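Long-range contacts in UDP-glucose:anthocyanidin 3-O-glucosyltransferase (Clitoria ternatea, PDB 4REL), which is a plant sugar transferase of the GT-B fold, built from two Rossmann-like domains that face each other: residues D250-L255 with K321-V326; V285-E290 with I307-F312. All coordinates share one frame; numbering follows the deposited sequence.

Overall arrangement
Both contacts lie in the half of the molecule built on the six-stranded parallel sheet, their centres about 18 Å apart. In sequence, the residues of contact 2 fall within the 65 that separate the two segments of contact 1. Strand 320-323 links them directly through its opposite faces: Val322 CG2 packs 4.0 Å from Phe312 CE2 of contact 2, while Lys321 and Val323 meet 250-255 in contact 1. Neither contact contributes to the pocket of 3,5,7-trihydroxy-2-(4-hydroxyphenyl)-4h-chromen-4-one, which draws most of its residues from the other half, with Phe365, Gly366 and Asp367 added after strand 359-361.

Contact 1 of 2, residues D250-L255 with K321-V326; sequences DSNGCL and KVVSWV
Asn252 and Val323 face each other with CA atoms 7.1 Å apart, and Cys254 and Val326 come similarly close. The segment 250-255 makes a type I beta turn from Asp250 to Gly253 before entering helix 254-259, whereas 321-326 leaves the edge strand 320-323 and runs on as loop. Asn252 carries much of the contact. Its side chain meets that of Val323 tip to tip, OD1 lying 3.6 Å from Val323 CG1. A chi1 of -47° sets CG beside the backbone N, toward Val323, and a chi2 of -81° turns the amide so that OD1 and ND2 face different partners: a water joins OD1 to the backbone N of Ser324, and ND2 comes 2.8 Å from Trp325 O, although the angle is too poor for a hydrogen bond. ND2 also lies at the edge of the Trp325 ring, near its plane, as does Asp250 CA. Strand 320-323 is the outermost strand on one side of the parallel sheet of a Rossmann-like domain, and its backbone pairs with Phe296, Trp298 and Leu300; Lys321 and Val323 turn their side chains to the face over which 250-255 lies. From the strand, the bent Lys321 chain places CE 3.0 Å from Asn252 O, a tight approach. Deeper in, Cys254 SG touches Val326 CG1 at 3.5 Å. The carboxylate of Asp250 grips the start of helix 254-259: OD1 accepts from Cys254 N on its syn side, tilted 24° out of plane, and OD2 takes Leu255 N on its syn lone pair at 3.0 Å. Trp325 N is buried by the contact without any polar partner.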
ATOM      1  N   ASP A 250       1.389  18.804  14.584  1.00 29.61           N
ATOM      2  CA  ASP A 250       2.518  18.945  13.662  1.00 28.71           C
ATOM      3  C   ASP A 250       3.736  19.367  14.478  1.00 21.39           C
ATOM      4  O   ASP A 250       4.143  20.529  14.447  1.00 23.02           O
ATOM      5  CB  ASP A 250       2.159  20.014  12.626  1.00 30.98           C
ATOM      6  CG  ASP A 250       3.203  20.172  11.530  1.00 33.91           C
ATOM      7  OD1 ASP A 250       4.105  19.315  11.391  1.00 23.87           O
ATOM      8  OD2 ASP A 250       3.089  21.173  10.789  1.00 41.18           O
ATOM      9  N   SER A 251       4.308  18.423  15.218  1.00 26.71           N
ATOM     10  CA  SER A 251       5.392  18.722  16.155  1.00 41.72           C
ATOM     11  C   SER A 251       6.584  19.437  15.511  1.00 43.84           C
ATOM     12  O   SER A 251       7.246  20.258  16.153  1.00 44.91           O
ATOM     13  CB  SER A 251       5.839  17.449  16.889  1.00 45.91           C
ATOM     14  OG  SER A 251       5.518  16.286  16.149  1.00 39.30           O
ATOM     15  N   ASN A 252       6.834  19.148  14.238  1.00 39.10           N
ATOM     16  CA  ASN A 252       7.967  19.737  13.539  1.00 40.51           C
ATOM     17  C   ASN A 252       7.616  21.002  12.760  1.00 38.34           C
ATOM     18  O   ASN A 252       8.484  21.616  12.150  1.00 43.73           O
ATOM     19  CB  ASN A 252       8.612  18.716  12.598  1.00 44.63           C
ATOM     20  CG  ASN A 252       8.843  17.370  13.261  1.00 42.54           C
ATOM     21  OD1 ASN A 252       9.815  17.183  13.992  1.00 41.24           O
ATOM     22  ND2 ASN A 252       7.948  16.423  13.001  1.00 42.48           N
ATOM     23  N   GLY A 253       6.345  21.391  12.775  1.00 22.94           N
ATOM     24  CA  GLY A 253       5.922  22.596  12.075  1.00 27.12           C
ATOM     25  C   GLY A 253       6.083  22.515  10.561  1.00 29.17           C
ATOM     26  O   GLY A 253       6.417  23.506   9.900  1.00 24.35           O
ATOM     27  N   CYS A 254       5.829  21.331  10.012  1.00 31.09           N
ATOM     28  CA  CYS A 254       6.008  21.084   8.582  1.00 26.27           C
ATOM     29  C   CYS A 254       5.171  21.994   7.712  1.00 23.91           C
ATOM     30  O   CYS A 254       5.673  22.583   6.751  1.00 23.14           O
ATOM     31  CB  CYS A 254       5.658  19.639   8.261  1.00 30.35           C
ATOM     32  SG  CYS A 254       6.877  18.478   8.819  1.00 30.23           S
ATOM     33  N   LEU A 255       3.886  22.102   8.042  1.00 20.22           N
ATOM     34  CA  LEU A 255       2.967  22.846   7.201  1.00 21.25           C
ATOM     35  C   LEU A 255       3.272  24.330   7.224  1.00 21.90           C
ATOM     36  O   LEU A 255       3.199  25.001   6.190  1.00 24.82           O
ATOM     37  CB  LEU A 255       1.515  22.585   7.607  1.00 25.85           C
ATOM     38  CG  LEU A 255       1.065  21.136   7.444  1.00 22.01           C
ATOM     39  CD1 LEU A 255      -0.393  20.979   7.886  1.00 27.56           C
ATOM     40  CD2 LEU A 255       1.244  20.680   6.003  1.00 23.01           C
ATOM     41  N   LYS A 321      14.312  20.442   6.123  1.00 11.66           N
ATOM     42  CA  LYS A 321      13.916  19.894   7.411  1.00 15.84           C
ATOM     43  C   LYS A 321      14.157  18.401   7.354  1.00 15.46           C
ATOM     44  O   LYS A 321      13.655  17.730   6.452  1.00 17.60           O
ATOM     45  CB  LYS A 321      12.424  20.134   7.676  1.00 16.66           C
ATOM     46  CG  LYS A 321      12.087  21.474   8.317  1.00 25.02           C
ATOM     47  CD  LYS A 321      10.796  21.379   9.123  1.00 28.82           C
ATOM     48  CE  LYS A 321      11.000  21.885  10.550  1.00 35.43           C
ATOM     49  NZ  LYS A 321      10.845  23.372  10.671  1.00 37.72           N
ATOM     50  N   VAL A 322      14.932  17.888   8.302  1.00 11.81           N
ATOM     51  CA  VAL A 322      15.125  16.450   8.432  1.00  9.08           C
ATOM     52  C   VAL A 322      14.457  16.056   9.736  1.00 10.49           C
ATOM     53  O   VAL A 322      14.890  16.478  10.813  1.00 12.88           O
ATOM     54  CB  VAL A 322      16.619  16.096   8.448  1.00 11.04           C
ATOM     55  CG1 VAL A 322      16.812  14.595   8.660  1.00 12.19           C
ATOM     56  CG2 VAL A 322      17.280  16.552   7.139  1.00 11.88           C
ATOM     57  N   VAL A 323      13.371  15.284   9.642  1.00  8.86           N
ATOM     58  CA  VAL A 323      12.530  15.017  10.803  1.00 13.23           C
ATOM     59  C   VAL A 323      12.158  13.543  10.873  1.00 13.80           C
ATOM     60  O   VAL A 323      12.258  12.826   9.880  1.00 16.67           O
ATOM     61  CB  VAL A 323      11.252  15.872  10.772  1.00 14.07           C
ATOM     62  CG1 VAL A 323      11.606  17.354  10.868  1.00 17.67           C
ATOM     63  CG2 VAL A 323      10.472  15.591   9.510  1.00 18.68           C
ATOM     64  N   SER A 324      11.735  13.094  12.049  1.00 14.25           N
ATOM     65  CA  SER A 324      11.431  11.685  12.259  1.00 19.74           C
ATOM     66  C   SER A 324      10.047  11.315  11.740  1.00 22.06           C
ATOM     67  O   SER A 324       9.797  10.157  11.404  1.00 25.33           O
ATOM     68  CB  SER A 324      11.534  11.333  13.749  1.00 18.64           C
ATOM     69  OG  SER A 324      12.849  11.552  14.217  1.00 23.50           O
ATOM     70  N   TRP A 325       9.159  12.302  11.674  1.00 17.96           N
ATOM     71  CA  TRP A 325       7.772  12.073  11.272  1.00 22.02           C
ATOM     72  C   TRP A 325       7.164  13.325  10.646  1.00 25.51           C
ATOM     73  O   TRP A 325       7.471  14.442  11.062  1.00 21.90           O
ATOM     74  CB  TRP A 325       6.945  11.652  12.494  1.00 30.73           C
ATOM     75  CG  TRP A 325       5.464  11.622  12.249  1.00 41.44           C
ATOM     76  CD1 TRP A 325       4.725  10.558  11.814  1.00 44.87           C
ATOM     77  CD2 TRP A 325       4.541  12.706  12.430  1.00 40.90           C
ATOM     78  NE1 TRP A 325       3.401  10.914  11.711  1.00 44.81           N
ATOM     79  CE2 TRP A 325       3.262  12.227  12.081  1.00 45.18           C
ATOM     80  CE3 TRP A 325       4.675  14.035  12.849  1.00 42.39           C
ATOM     81  CZ2 TRP A 325       2.122  13.034  12.140  1.00 41.61           C
ATOM     82  CZ3 TRP A 325       3.545  14.832  12.907  1.00 38.05           C
ATOM     83  CH2 TRP A 325       2.286  14.331  12.555  1.00 37.43           C
ATOM     84  N   VAL A 326       6.313  13.138   9.638  1.00 19.29           N
ATOM     85  CA  VAL A 326       5.511  14.233   9.103  1.00 15.21           C
ATOM     86  C   VAL A 326       4.059  13.778   8.966  1.00 18.87           C
ATOM     87  O   VAL A 326       3.791  12.583   8.831  1.00 21.12           O
ATOM     88  CB  VAL A 326       6.013  14.713   7.708  1.00 22.65           C
ATOM     89  CG1 VAL A 326       7.453  15.157   7.775  1.00 21.15           C
ATOM     90  CG2 VAL A 326       5.839  13.624   6.670  1.00 23.78           C
TER
HETATM   91  O   HOH W   1      11.633  15.060  14.413  1.00 29.15           O

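Contact 2 of 2, residues V285-E290 with I307-F312; sequences VAEALE and ILPKGF
Ala286 CB sits squarely over one face of the Phe312 ring, 3.6 Å from its centroid and only 4° off the ring normal, a CH-pi contact at almost perfect centring. Phe312 CG is anti to its backbone N (chi1 156°), which carries it toward the helix, and rotation about CB-CG turns the ring face to the methyl. The same methyl also meets the Pro309 ring at CD, 3.6 Å away, and Leu308 CD2 at 4.0 Å, so three side chains of the loop converge on a single alanine. Beside the face contact, Phe312 CE1 lies 3.3 Å from Ala286 O, a carbonyl that already accepts the helical bond from Glu290 N. Helix 279-292 is the crossover between the parallel strands 266-270 and 296-299 of the Rossmann-like domain, and 307-312 belongs to the next connection, on the way to strand 320-323; Trp298 of the intervening strand is touched by Ala286 and Leu308 alike. At the ring's edge stands Glu290, whose side chain passes that of Phe312 in the opposite direction. Its CB lies in the ring plane, and OE1 approaches CD1 to 3.6 Å with the carboxylate turned 47° from the ring. OE2 forms a salt bridge with Arg315, which also bonds Lys310 O through NH1. A type II beta turn from Pro309 to Phe312, with Gly311 at positive phi and at the N-cap position, leads the chain into helix 312-315.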
ATOM      1  N   VAL A 285      21.525  10.239  -0.792  1.00 12.49           N
ATOM      2  CA  VAL A 285      20.345  11.100  -0.731  1.00 10.77           C
ATOM      3  C   VAL A 285      20.701  12.435  -0.079  1.00 14.78           C
ATOM      4  O   VAL A 285      20.380  13.500  -0.618  1.00 12.32           O
ATOM      5  CB  VAL A 285      19.188  10.413   0.013  1.00 12.35           C
ATOM      6  CG1 VAL A 285      18.091  11.421   0.376  1.00 11.45           C
ATOM      7  CG2 VAL A 285      18.622   9.274  -0.846  1.00 12.30           C
ATOM      8  N   ALA A 286      21.390  12.386   1.058  1.00  8.86           N
ATOM      9  CA  ALA A 286      21.799  13.627   1.722  1.00  9.81           C
ATOM     10  C   ALA A 286      22.698  14.501   0.838  1.00 13.61           C
ATOM     11  O   ALA A 286      22.462  15.705   0.706  1.00 10.88           O
ATOM     12  CB  ALA A 286      22.476  13.339   3.066  1.00 10.76           C
ATOM     13  N   GLU A 287      23.722  13.900   0.230  1.00 12.71           N
ATOM     14  CA  GLU A 287      24.630  14.657  -0.633  1.00 13.11           C
ATOM     15  C   GLU A 287      23.903  15.336  -1.790  1.00 11.94           C
ATOM     16  O   GLU A 287      24.180  16.497  -2.121  1.00 10.47           O
ATOM     17  CB  GLU A 287      25.719  13.732  -1.187  1.00 11.37           C
ATOM     18  CG  GLU A 287      26.676  13.238  -0.127  1.00 14.47           C
ATOM     19  CD  GLU A 287      27.694  12.269  -0.678  1.00 22.75           C
ATOM     20  OE1 GLU A 287      27.532  11.824  -1.838  1.00 23.77           O
ATOM     21  OE2 GLU A 287      28.657  11.951   0.050  1.00 20.24           O
ATOM     22  N   ALA A 288      22.982  14.602  -2.410  1.00 10.01           N
ATOM     23  CA  ALA A 288      22.232  15.115  -3.558  1.00 10.83           C
ATOM     24  C   ALA A 288      21.296  16.231  -3.125  1.00 11.88           C
ATOM     25  O   ALA A 288      21.184  17.250  -3.794  1.00 15.35           O
ATOM     26  CB  ALA A 288      21.446  14.009  -4.234  1.00 11.82           C
ATOM     27  N   LEU A 289      20.618  16.036  -2.003  1.00  8.86           N
ATOM     28  CA  LEU A 289      19.716  17.072  -1.508  1.00  9.26           C
ATOM     29  C   LEU A 289      20.487  18.356  -1.237  1.00 10.57           C
ATOM     30  O   LEU A 289      20.079  19.433  -1.673  1.00 12.87           O
ATOM     31  CB  LEU A 289      18.984  16.604  -0.247  1.00  8.02           C
ATOM     32  CG  LEU A 289      17.816  15.641  -0.454  1.00  7.84           C
ATOM     33  CD1 LEU A 289      17.251  15.199   0.900  1.00  9.33           C
ATOM     34  CD2 LEU A 289      16.722  16.271  -1.303  1.00  8.76           C
ATOM     35  N   GLU A 290      21.615  18.242  -0.542  1.00 11.77           N
ATOM     36  CA  GLU A 290      22.412  19.426  -0.227  1.00  9.82           C
ATOM     37  C   GLU A 290      22.935  20.096  -1.494  1.00 11.66           C
ATOM     38  O   GLU A 290      22.838  21.311  -1.652  1.00 12.26           O
ATOM     39  CB  GLU A 290      23.589  19.085   0.701  1.00 10.70           C
ATOM     40  CG  GLU A 290      24.452  20.299   1.015  1.00 13.40           C
ATOM     41  CD  GLU A 290      25.442  20.061   2.135  1.00 18.90           C
ATOM     42  OE1 GLU A 290      25.551  18.914   2.623  1.00 16.55           O
ATOM     43  OE2 GLU A 290      26.111  21.038   2.540  1.00 16.54           O
ATOM     44  N   ILE A 307      24.338   8.348  10.416  1.00 19.63           N
ATOM     45  CA  ILE A 307      25.080   8.022   9.198  1.00 23.02           C
ATOM     46  C   ILE A 307      25.021   9.126   8.140  1.00 22.97           C
ATOM     47  O   ILE A 307      25.714   9.052   7.127  1.00 20.38           O
ATOM     48  CB  ILE A 307      24.655   6.673   8.597  1.00 28.98           C
ATOM     49  CG1 ILE A 307      23.229   6.748   8.071  1.00 24.49           C
ATOM     50  CG2 ILE A 307      24.816   5.547   9.626  1.00 31.18           C
ATOM     51  CD1 ILE A 307      22.848   5.575   7.193  1.00 36.29           C
ATOM     52  N   LEU A 308      24.202  10.150   8.378  1.00 15.95           N
ATOM     53  CA  LEU A 308      24.200  11.330   7.515  1.00 15.94           C
ATOM     54  C   LEU A 308      25.581  11.961   7.547  1.00 17.73           C
ATOM     55  O   LEU A 308      26.257  11.891   8.575  1.00 24.30           O
ATOM     56  CB  LEU A 308      23.173  12.342   8.018  1.00 13.03           C
ATOM     57  CG  LEU A 308      21.711  11.921   7.936  1.00 13.63           C
ATOM     58  CD1 LEU A 308      20.823  13.004   8.548  1.00 12.78           C
ATOM     59  CD2 LEU A 308      21.313  11.667   6.491  1.00 21.56           C
ATOM     60  N   PRO A 309      26.013  12.571   6.425  1.00 18.12           N
ATOM     61  CA  PRO A 309      27.305  13.259   6.358  1.00 17.39           C
ATOM     62  C   PRO A 309      27.444  14.246   7.513  1.00 18.99           C
ATOM     63  O   PRO A 309      26.456  14.886   7.889  1.00 15.41           O
ATOM     64  CB  PRO A 309      27.226  14.016   5.024  1.00 17.45           C
ATOM     65  CG  PRO A 309      26.326  13.173   4.181  1.00 16.36           C
ATOM     66  CD  PRO A 309      25.289  12.636   5.142  1.00 14.95           C
ATOM     67  N   LYS A 310      28.636  14.342   8.096  1.00 15.79           N
ATOM     68  CA  LYS A 310      28.860  15.298   9.171  1.00 19.26           C
ATOM     69  C   LYS A 310      28.531  16.720   8.703  1.00 15.13           C
ATOM     70  O   LYS A 310      28.989  17.156   7.647  1.00 17.75           O
ATOM     71  CB  LYS A 310      30.308  15.235   9.666  1.00 25.66           C
ATOM     72  CG  LYS A 310      30.581  16.205  10.803  1.00 39.18           C
ATOM     73  CD  LYS A 310      32.002  16.110  11.334  1.00 49.51           C
ATOM     74  CE  LYS A 310      32.157  16.982  12.573  1.00 54.11           C
ATOM     75  NZ  LYS A 310      33.563  17.060  13.046  1.00 57.18           N
ATOM     76  N   GLY A 311      27.709  17.424   9.482  1.00 13.44           N
ATOM     77  CA  GLY A 311      27.353  18.795   9.166  1.00 16.78           C
ATOM     78  C   GLY A 311      26.243  18.976   8.143  1.00 15.48           C
ATOM     79  O   GLY A 311      25.818  20.108   7.887  1.00 15.41           O
ATOM     80  N   PHE A 312      25.773  17.884   7.548  1.00 14.13           N
ATOM     81  CA  PHE A 312      24.739  17.992   6.519  1.00 12.44           C
ATOM     82  C   PHE A 312      23.460  18.658   7.037  1.00 11.49           C
ATOM     83  O   PHE A 312      22.929  19.572   6.403  1.00 13.93           O
ATOM     84  CB  PHE A 312      24.423  16.621   5.901  1.00  8.61           C
ATOM     85  CG  PHE A 312      23.046  16.538   5.284  1.00 11.25           C
ATOM     86  CD1 PHE A 312      22.777  17.145   4.064  1.00 13.20           C
ATOM     87  CD2 PHE A 312      22.029  15.847   5.924  1.00 11.50           C
ATOM     88  CE1 PHE A 312      21.505  17.078   3.499  1.00 12.19           C
ATOM     89  CE2 PHE A 312      20.758  15.770   5.363  1.00 12.49           C
ATOM     90  CZ  PHE A 312      20.497  16.390   4.157  1.00 12.00           C
TER